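Local coordinates for Rho guanine nucleotide exchange factor 3 (PDB 2Z0Q), which acts as a guanine nucleotide exchange factor for the small GTPases RhoA and RhoB, and is seen here as its DH-PH fragment, at residues A[274-279]-A[311-316]; A[223-228]-A[251-256]; A[256-261]-A[269-274]. All coordinates share one frame; numbering follows the deposited sequence.

All three contacts lie in the PH domain and meet on its curved sheet. Contact 1 and contact 2 are mostly buried and apolar: the first sets strand 276-277 against strand 310-315, the second seats the short helix 224-227 on the start of strand 254-263. They touch each other through the pairing of 276-277 with 254-263, where I276 O faces L255 N and V278 N faces E253 O at 2.8 Å. Contact 3 shares V256 with contact 2 and follows the same strand onward into its hairpin with 266-271. It is only partly buried, held by backbone hydrogen bonds, and ends in aromatic and charged side chains that bind sulfate.

Contact 1: A[274-279]-A[311-316]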
# COMPACT_ATOMS: atom_id res chain seq x y z
N GLN A 274 0.58 18.14 -20.84
CA GLN A 274 2.02 18.05 -20.70
C GLN A 274 2.34 18.04 -19.21
O GLN A 274 1.61 18.59 -18.39
CB GLN A 274 2.67 19.22 -21.39
CG GLN A 274 2.23 19.25 -22.85
CD GLN A 274 2.84 20.40 -23.61
OE1 GLN A 274 3.19 21.41 -23.02
NE2 GLN A 274 2.95 20.25 -24.93
N PRO A 275 3.43 17.38 -18.84
CA PRO A 275 3.80 17.32 -17.42
C PRO A 275 4.08 18.71 -16.83
O PRO A 275 4.55 19.59 -17.54
CB PRO A 275 5.09 16.46 -17.43
CG PRO A 275 4.98 15.66 -18.67
CD PRO A 275 4.37 16.61 -19.68
N ILE A 276 3.80 18.87 -15.54
CA ILE A 276 4.05 20.12 -14.83
C ILE A 276 5.24 19.98 -13.86
O ILE A 276 5.15 19.27 -12.85
CB ILE A 276 2.79 20.57 -14.02
CG1 ILE A 276 1.63 20.83 -15.01
CG2 ILE A 276 3.11 21.81 -13.16
CD1 ILE A 276 0.32 21.01 -14.28
N PRO A 277 6.36 20.66 -14.14
CA PRO A 277 7.53 20.59 -13.24
C PRO A 277 7.11 21.11 -11.88
O PRO A 277 6.38 22.10 -11.81
CB PRO A 277 8.56 21.52 -13.91
CG PRO A 277 8.19 21.54 -15.33
CD PRO A 277 6.63 21.48 -15.31
N VAL A 278 7.56 20.46 -10.81
CA VAL A 278 7.18 20.88 -9.47
C VAL A 278 7.66 22.30 -9.16
O VAL A 278 6.97 23.03 -8.45
CB VAL A 278 7.71 19.86 -8.40
CG1 VAL A 278 7.64 20.44 -7.00
CG2 VAL A 278 6.81 18.58 -8.44
N LYS A 279 8.80 22.72 -9.73
CA LYS A 279 9.30 24.09 -9.48
C LYS A 279 8.35 25.16 -10.05
O LYS A 279 8.39 26.32 -9.62
CB LYS A 279 10.68 24.31 -10.13
CG LYS A 279 10.67 24.20 -11.64
CD LYS A 279 11.96 24.76 -12.29
CE LYS A 279 11.81 24.80 -13.84
NZ LYS A 279 12.92 25.56 -14.49
N PHE A 311 -8.88 20.96 -4.96
CA PHE A 311 -7.72 21.86 -4.88
C PHE A 311 -7.36 22.18 -6.32
O PHE A 311 -7.79 21.48 -7.23
CB PHE A 311 -6.54 21.27 -4.07
CG PHE A 311 -5.98 19.99 -4.63
CD1 PHE A 311 -4.92 20.00 -5.50
CD2 PHE A 311 -6.52 18.76 -4.24
CE1 PHE A 311 -4.37 18.79 -5.98
CE2 PHE A 311 -5.99 17.56 -4.72
CZ PHE A 311 -4.92 17.57 -5.57
N ARG A 312 -6.60 23.25 -6.51
CA ARG A 312 -6.23 23.67 -7.85
C ARG A 312 -4.73 23.60 -8.09
O ARG A 312 -3.93 23.97 -7.25
CB ARG A 312 -6.71 25.12 -8.08
CG ARG A 312 -6.55 25.62 -9.55
CD ARG A 312 -6.99 27.09 -9.76
NE ARG A 312 -8.11 27.62 -8.96
CZ ARG A 312 -9.40 27.54 -9.27
NH1 ARG A 312 -9.83 26.91 -10.35
NH2 ARG A 312 -10.27 28.18 -8.55
N VAL A 313 -4.37 23.11 -9.25
CA VAL A 313 -3.00 23.08 -9.65
C VAL A 313 -2.93 23.83 -10.98
O VAL A 313 -3.70 23.55 -11.88
CB VAL A 313 -2.48 21.65 -9.88
CG1 VAL A 313 -1.15 21.73 -10.49
CG2 VAL A 313 -2.40 20.87 -8.53
N SER A 314 -2.00 24.79 -11.09
CA SER A 314 -1.89 25.53 -12.35
C SER A 314 -0.41 25.67 -12.74
O SER A 314 0.52 25.57 -11.92
CB SER A 314 -2.61 26.88 -12.22
OG SER A 314 -1.88 27.78 -11.43
N PHE A 315 -0.21 25.88 -14.02
CA PHE A 315 1.11 25.95 -14.61
C PHE A 315 1.12 27.01 -15.70
O PHE A 315 0.35 26.96 -16.68
CB PHE A 315 1.41 24.56 -15.17
CG PHE A 315 2.66 24.46 -15.99
CD1 PHE A 315 3.83 25.04 -15.54
CD2 PHE A 315 2.68 23.66 -17.14
CE1 PHE A 315 5.04 24.83 -16.24
CE2 PHE A 315 3.88 23.45 -17.84
CZ PHE A 315 5.06 24.04 -17.38
N LYS A 316 2.01 27.97 -15.53
CA LYS A 316 2.14 29.06 -16.49
C LYS A 316 3.15 28.59 -17.53
O LYS A 316 4.30 28.31 -17.19
CB LYS A 316 2.62 30.32 -15.75
CG LYS A 316 2.55 31.51 -16.62
CD LYS A 316 2.98 32.80 -15.96
CE LYS A 316 2.95 33.86 -17.06
NZ LYS A 316 3.66 35.03 -16.59
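I276 and F315 lie alongside each other, their side chains sliding past in opposite directions, and this pair makes most of the contact between 274-279 and 311-316. Both branches of I276 serve it. With chi1 at -62°, CG1 stands beside the backbone N and CG2 beside the carbonyl carbon, and the two meet F315 side by side: I276 CG1 comes within 3.7 Å of F315 CD2, and I276 CG2 within 3.8 Å of F315 CB. F315 CG is anti to its own backbone N (chi1 172°), on the I276 side, where it lies 3.9 Å from both I276 CG1 and I276 CG2. One face of the ring lies over I276 CA. At its far end the ring reaches the next residue: F315 CZ is 3.6 Å from P277 CD, the two side chains crossing at about a right angle. The carbonyl P275 O approaches F315 CE2 obliquely at 3.9 Å. Farther along strand 310-315, toward its start, I276 CD1 reaches V313 CG1 at 4.1 Å, a looser contact between two buried side chains that cross obliquely.

Side chain meets side chain through carbon atoms alone, while backbone pairing goes to other neighbours: I276 pairs with L255, whereas V313 pairs with H324. V313 also packs on L255 and L281, and I276 on Q322. The arrangement is that of two strands brought face to face by the curl of the sheet, their side chains packing in place of a backbone ladder, as in the bent beta sandwich of a PH domain.

Contact 2: A[223-228]-A[251-256]; sequences DSLIDS and FQEVLV
In the PH domain a short N-capped helix, 224-227, rests L225 and I226 on V254 and V256, just after the turn of the beta hairpin formed by strands 245-251 and 254-263. The backbone angles of Q252 and E253 are those of a type I turn, and F251 N donates to V254 O at 2.8 Å across it.

L225 addresses the turn side. Its CB sits 3.9 Å from V254 CB, while the branches straddle E253: CD1 meets the backbone oxygen of E253, and CD2 lies 3.8 Å from E253 OE1, the two side chains crossing at about a right angle. V254 presents CG1 from between its backbone N and carbonyl carbon (chi1 63°), and this methyl comes within 3.8 Å of I226 CG1. The same I226 CG1 is 3.7 Å from V256 CG2, which also meets I226 CD1, so that CG1 touches a methyl of each of two valines separated by L255, while CD1 reaches V256 alone of the pair. V256 CG2 in turn sits in the plane of the F251 ring, at its edge; I226 CG2 approaches that ring only obliquely. F251 and I226 both pack on K211 of helix 180-213, the long helix that runs into the PH domain, and P275 touches I226 and V254.

The helix start is fixed by D223, whose OD1 uses its anti lone pair to accept L225 N at 2.9 Å. A water links helix and hairpin: it donates to L225 O at 3.0 Å, is hydrogen-bonded to S228 OG at 2.6 Å, and gives a weak bond to E253 OE2.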
# COMPACT_ATOMS: atom_id res chain seq x y z
N ASP A 223 9.03 14.33 -20.97
CA ASP A 223 9.78 15.27 -20.16
C ASP A 223 10.91 14.50 -19.49
O ASP A 223 10.68 13.42 -18.94
CB ASP A 223 8.91 15.90 -19.07
CG ASP A 223 9.51 17.18 -18.50
OD1 ASP A 223 10.60 17.14 -17.89
OD2 ASP A 223 8.90 18.25 -18.67
N SER A 224 12.13 15.05 -19.54
CA SER A 224 13.27 14.37 -18.95
C SER A 224 13.15 14.25 -17.44
O SER A 224 13.80 13.40 -16.83
CB SER A 224 14.57 15.11 -19.30
OG SER A 224 14.64 16.34 -18.59
N LEU A 225 12.33 15.09 -16.82
CA LEU A 225 12.16 15.04 -15.38
C LEU A 225 11.45 13.75 -15.01
O LEU A 225 11.66 13.22 -13.94
CB LEU A 225 11.36 16.25 -14.88
CG LEU A 225 12.11 17.59 -14.85
CD1 LEU A 225 11.12 18.70 -14.41
CD2 LEU A 225 13.29 17.49 -13.86
N ILE A 226 10.56 13.27 -15.88
CA ILE A 226 9.89 12.01 -15.58
C ILE A 226 10.95 10.89 -15.65
O ILE A 226 11.05 10.06 -14.75
CB ILE A 226 8.78 11.68 -16.61
CG1 ILE A 226 7.59 12.65 -16.42
CG2 ILE A 226 8.28 10.25 -16.39
CD1 ILE A 226 6.68 12.69 -17.65
N ASP A 227 11.71 10.88 -16.73
CA ASP A 227 12.76 9.87 -16.97
C ASP A 227 13.76 9.78 -15.81
O ASP A 227 14.15 8.69 -15.39
CB ASP A 227 13.50 10.20 -18.27
CG ASP A 227 12.56 10.29 -19.48
OD1 ASP A 227 11.35 9.99 -19.34
OD2 ASP A 227 13.01 10.66 -20.58
N SER A 228 14.16 10.93 -15.29
CA SER A 228 15.13 10.98 -14.21
C SER A 228 14.53 10.72 -12.84
O SER A 228 15.25 10.63 -11.87
CB SER A 228 15.84 12.34 -14.22
OG SER A 228 14.95 13.40 -13.88
N PHE A 251 5.83 12.78 -9.08
CA PHE A 251 7.20 12.28 -8.98
C PHE A 251 7.92 13.41 -8.21
O PHE A 251 7.39 14.51 -8.09
CB PHE A 251 7.80 12.09 -10.38
CG PHE A 251 7.20 10.92 -11.13
CD1 PHE A 251 7.60 9.61 -10.85
CD2 PHE A 251 6.25 11.14 -12.12
CE1 PHE A 251 7.05 8.52 -11.54
CE2 PHE A 251 5.69 10.07 -12.82
CZ PHE A 251 6.09 8.75 -12.53
N GLN A 252 9.13 13.17 -7.70
CA GLN A 252 9.77 14.21 -6.91
C GLN A 252 9.83 15.59 -7.55
O GLN A 252 9.57 16.60 -6.88
CB GLN A 252 11.20 13.80 -6.54
CG GLN A 252 11.87 14.73 -5.53
CD GLN A 252 11.23 14.62 -4.16
OE1 GLN A 252 10.25 15.31 -3.87
NE2 GLN A 252 11.78 13.74 -3.31
N GLU A 253 10.13 15.63 -8.84
CA GLU A 253 10.27 16.91 -9.50
C GLU A 253 9.23 17.24 -10.57
O GLU A 253 9.31 18.31 -11.18
CB GLU A 253 11.67 17.00 -10.12
CG GLU A 253 12.80 16.88 -9.07
CD GLU A 253 14.17 17.05 -9.69
OE1 GLU A 253 14.40 18.12 -10.28
OE2 GLU A 253 14.99 16.12 -9.62
N VAL A 254 8.27 16.35 -10.77
CA VAL A 254 7.27 16.59 -11.81
C VAL A 254 5.92 15.93 -11.55
O VAL A 254 5.84 14.79 -11.08
CB VAL A 254 7.84 16.16 -13.22
CG1 VAL A 254 8.12 14.66 -13.22
CG2 VAL A 254 6.83 16.53 -14.38
N LEU A 255 4.84 16.68 -11.84
CA LEU A 255 3.49 16.16 -11.69
C LEU A 255 3.01 15.67 -13.07
O LEU A 255 3.17 16.37 -14.07
CB LEU A 255 2.56 17.25 -11.17
CG LEU A 255 1.11 16.80 -10.88
CD1 LEU A 255 1.07 16.15 -9.50
CD2 LEU A 255 0.15 18.01 -10.88
N VAL A 256 2.45 14.47 -13.12
CA VAL A 256 1.97 13.91 -14.40
C VAL A 256 0.49 13.58 -14.23
O VAL A 256 0.10 12.86 -13.30
CB VAL A 256 2.78 12.64 -14.79
CG1 VAL A 256 2.30 12.11 -16.19
CG2 VAL A 256 4.25 13.00 -14.87
O HOH W 1 13.57 14.33 -11.91

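Contact 3: A[256-261]-A[269-274]. With SO4 (sulfate ion), chain C; SO4 (sulfate ion), chain D.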
# COMPACT_ATOMS: atom_id res chain seq x y z
N VAL A 256 2.45 14.47 -13.12
CA VAL A 256 1.97 13.91 -14.40
C VAL A 256 0.49 13.58 -14.23
O VAL A 256 0.10 12.86 -13.30
CB VAL A 256 2.78 12.64 -14.79
CG1 VAL A 256 2.30 12.11 -16.19
CG2 VAL A 256 4.25 13.00 -14.87
N ILE A 257 -0.34 14.11 -15.12
CA ILE A 257 -1.78 13.93 -15.04
C ILE A 257 -2.18 13.03 -16.22
O ILE A 257 -1.81 13.30 -17.36
CB ILE A 257 -2.54 15.31 -15.18
CG1 ILE A 257 -2.08 16.25 -14.04
CG2 ILE A 257 -4.04 15.08 -15.10
CD1 ILE A 257 -2.70 17.66 -14.10
N THR A 258 -2.91 11.96 -15.91
CA THR A 258 -3.25 10.98 -16.95
C THR A 258 -4.64 10.44 -16.79
O THR A 258 -5.34 10.77 -15.83
CB THR A 258 -2.32 9.75 -16.80
OG1 THR A 258 -2.77 8.95 -15.68
CG2 THR A 258 -0.87 10.20 -16.59
N ARG A 259 -5.03 9.61 -17.77
CA ARG A 259 -6.29 8.87 -17.72
C ARG A 259 -5.86 7.41 -17.85
O ARG A 259 -4.99 7.11 -18.67
CB ARG A 259 -7.22 9.26 -18.86
CG ARG A 259 -7.83 10.64 -18.64
CD ARG A 259 -8.37 11.17 -19.96
NE ARG A 259 -9.46 10.37 -20.47
CZ ARG A 259 -9.75 10.27 -21.77
NH1 ARG A 259 -9.01 10.91 -22.67
NH2 ARG A 259 -10.79 9.55 -22.16
N ALA A 260 -6.42 6.54 -17.03
CA ALA A 260 -6.12 5.10 -17.11
C ALA A 260 -6.86 4.55 -18.33
O ALA A 260 -8.08 4.70 -18.42
CB ALA A 260 -6.57 4.38 -15.82
N VAL A 261 -6.12 3.96 -19.26
CA VAL A 261 -6.70 3.41 -20.50
C VAL A 261 -6.07 2.05 -20.83
O VAL A 261 -5.06 1.67 -20.24
CB VAL A 261 -6.44 4.34 -21.73
CG1 VAL A 261 -7.01 5.74 -21.47
CG2 VAL A 261 -4.94 4.40 -22.04
N TYR A 269 -1.42 4.57 -18.81
CA TYR A 269 -1.85 5.89 -18.28
C TYR A 269 -1.50 6.94 -19.33
O TYR A 269 -0.35 7.40 -19.48
CB TYR A 269 -1.13 6.15 -16.93
CG TYR A 269 -1.40 5.03 -15.94
CD1 TYR A 269 -2.60 4.96 -15.24
CD2 TYR A 269 -0.51 3.97 -15.81
CE1 TYR A 269 -2.92 3.85 -14.44
CE2 TYR A 269 -0.81 2.85 -15.00
CZ TYR A 269 -2.00 2.80 -14.34
OH TYR A 269 -2.29 1.68 -13.59
N GLN A 270 -2.54 7.30 -20.10
CA GLN A 270 -2.43 8.24 -21.20
C GLN A 270 -2.31 9.67 -20.68
O GLN A 270 -3.22 10.16 -19.98
CB GLN A 270 -3.69 8.05 -22.09
CG GLN A 270 -3.69 8.93 -23.34
CD GLN A 270 -4.95 8.74 -24.17
OE1 GLN A 270 -5.71 7.79 -23.97
NE2 GLN A 270 -5.19 9.66 -25.09
N LEU A 271 -1.19 10.33 -20.98
CA LEU A 271 -1.02 11.69 -20.46
C LEU A 271 -2.17 12.58 -20.94
O LEU A 271 -2.52 12.57 -22.12
CB LEU A 271 0.33 12.29 -20.85
CG LEU A 271 1.41 12.06 -19.77
CD1 LEU A 271 1.80 10.58 -19.75
CD2 LEU A 271 2.61 12.95 -20.01
N TYR A 272 -2.74 13.34 -20.00
CA TYR A 272 -3.89 14.24 -20.29
C TYR A 272 -3.44 15.64 -20.76
O TYR A 272 -4.15 16.31 -21.53
CB TYR A 272 -4.73 14.32 -19.01
CG TYR A 272 -6.03 15.08 -19.09
CD1 TYR A 272 -7.05 14.64 -19.93
CD2 TYR A 272 -6.28 16.18 -18.25
CE1 TYR A 272 -8.31 15.25 -19.92
CE2 TYR A 272 -7.55 16.81 -18.22
CZ TYR A 272 -8.55 16.33 -19.06
OH TYR A 272 -9.81 16.85 -19.03
N ARG A 273 -2.28 16.07 -20.29
CA ARG A 273 -1.67 17.34 -20.65
C ARG A 273 -0.19 17.12 -20.52
O ARG A 273 0.26 16.04 -20.10
CB ARG A 273 -2.09 18.46 -19.69
CG ARG A 273 -3.57 18.72 -19.66
CD ARG A 273 -4.03 19.55 -20.87
NE ARG A 273 -5.39 20.06 -20.68
CZ ARG A 273 -6.50 19.36 -20.91
NH1 ARG A 273 -6.43 18.11 -21.36
NH2 ARG A 273 -7.68 19.95 -20.74
N GLN A 274 0.58 18.14 -20.84
CA GLN A 274 2.02 18.05 -20.70
C GLN A 274 2.34 18.04 -19.21
O GLN A 274 1.61 18.59 -18.39
CB GLN A 274 2.67 19.22 -21.39
CG GLN A 274 2.23 19.25 -22.85
CD GLN A 274 2.84 20.40 -23.61
OE1 GLN A 274 3.19 21.41 -23.02
NE2 GLN A 274 2.95 20.25 -24.93
S SO4 C . -10.57 17.85 -22.06
O1 SO4 C . -11.45 18.10 -23.26
O2 SO4 C . -11.15 16.71 -21.25
O3 SO4 C . -9.19 17.48 -22.52
O4 SO4 C . -10.50 19.13 -21.27
S SO4 D . -6.00 23.24 -19.55
O1 SO4 D . -5.48 23.62 -20.91
O2 SO4 D . -7.33 22.57 -19.74
O3 SO4 D . -5.08 22.24 -18.95
O4 SO4 D . -6.12 24.42 -18.65
O HOH W 2 0.52 15.88 -17.16
O HOH W 3 -8.48 10.17 -25.90
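The ring of Y272 receives I257 CG2 and R259 CD obliquely from the neighbouring strand, the latter 3.7 Å from Y272 CD1, while one face is covered by R273 NH1, 3.4 Å above the ring centre. At its edge, Y272 OH donates to O2 of the chain C sulfate at 2.6 Å. The Y269 ring has T258 OG1 at its edge, near the plane, and A260 CB at an oblique approach; T258 OG1 itself is hydrogen-bonded to H247 O, and F249 meets Y269 edge-to-face.

These groups flank a beta hairpin of the PH sheet, strands 254-263 and 266-271, whose short segments run antiparallel at 136°. R259 and Q270 are a hydrogen-bonded pair, joined by N-H to oxygen bonds in both directions. Beyond L271 the chain leaves the strand, yet Y272 N still reaches I257 O at 2.8 Å, nearly straight at 177°. Q270 and V261 cross at about a right angle, Q270 OE1 against V261 CG1.

The guanidinium grips two sulfates, probably from the crystallisation liquor: R273 NE binds O3 of the chain D ion at 2.8 Å, while R273 NH2 donates both to O2 of that ion and to O4 of the chain C ion; R273 NH1 divides between Y272 O and O3 of the chain C ion, the latter at 3.1 Å. An alanine at R273 would probably leave Y272 O without this donor, uncover that ring face and take from both sulfates their guanidinium donors, the chain C ion keeping the Y272 hydroxyl. Near the start of strand 256-261, V256 CG1 packs 3.7 Å from L271 CG.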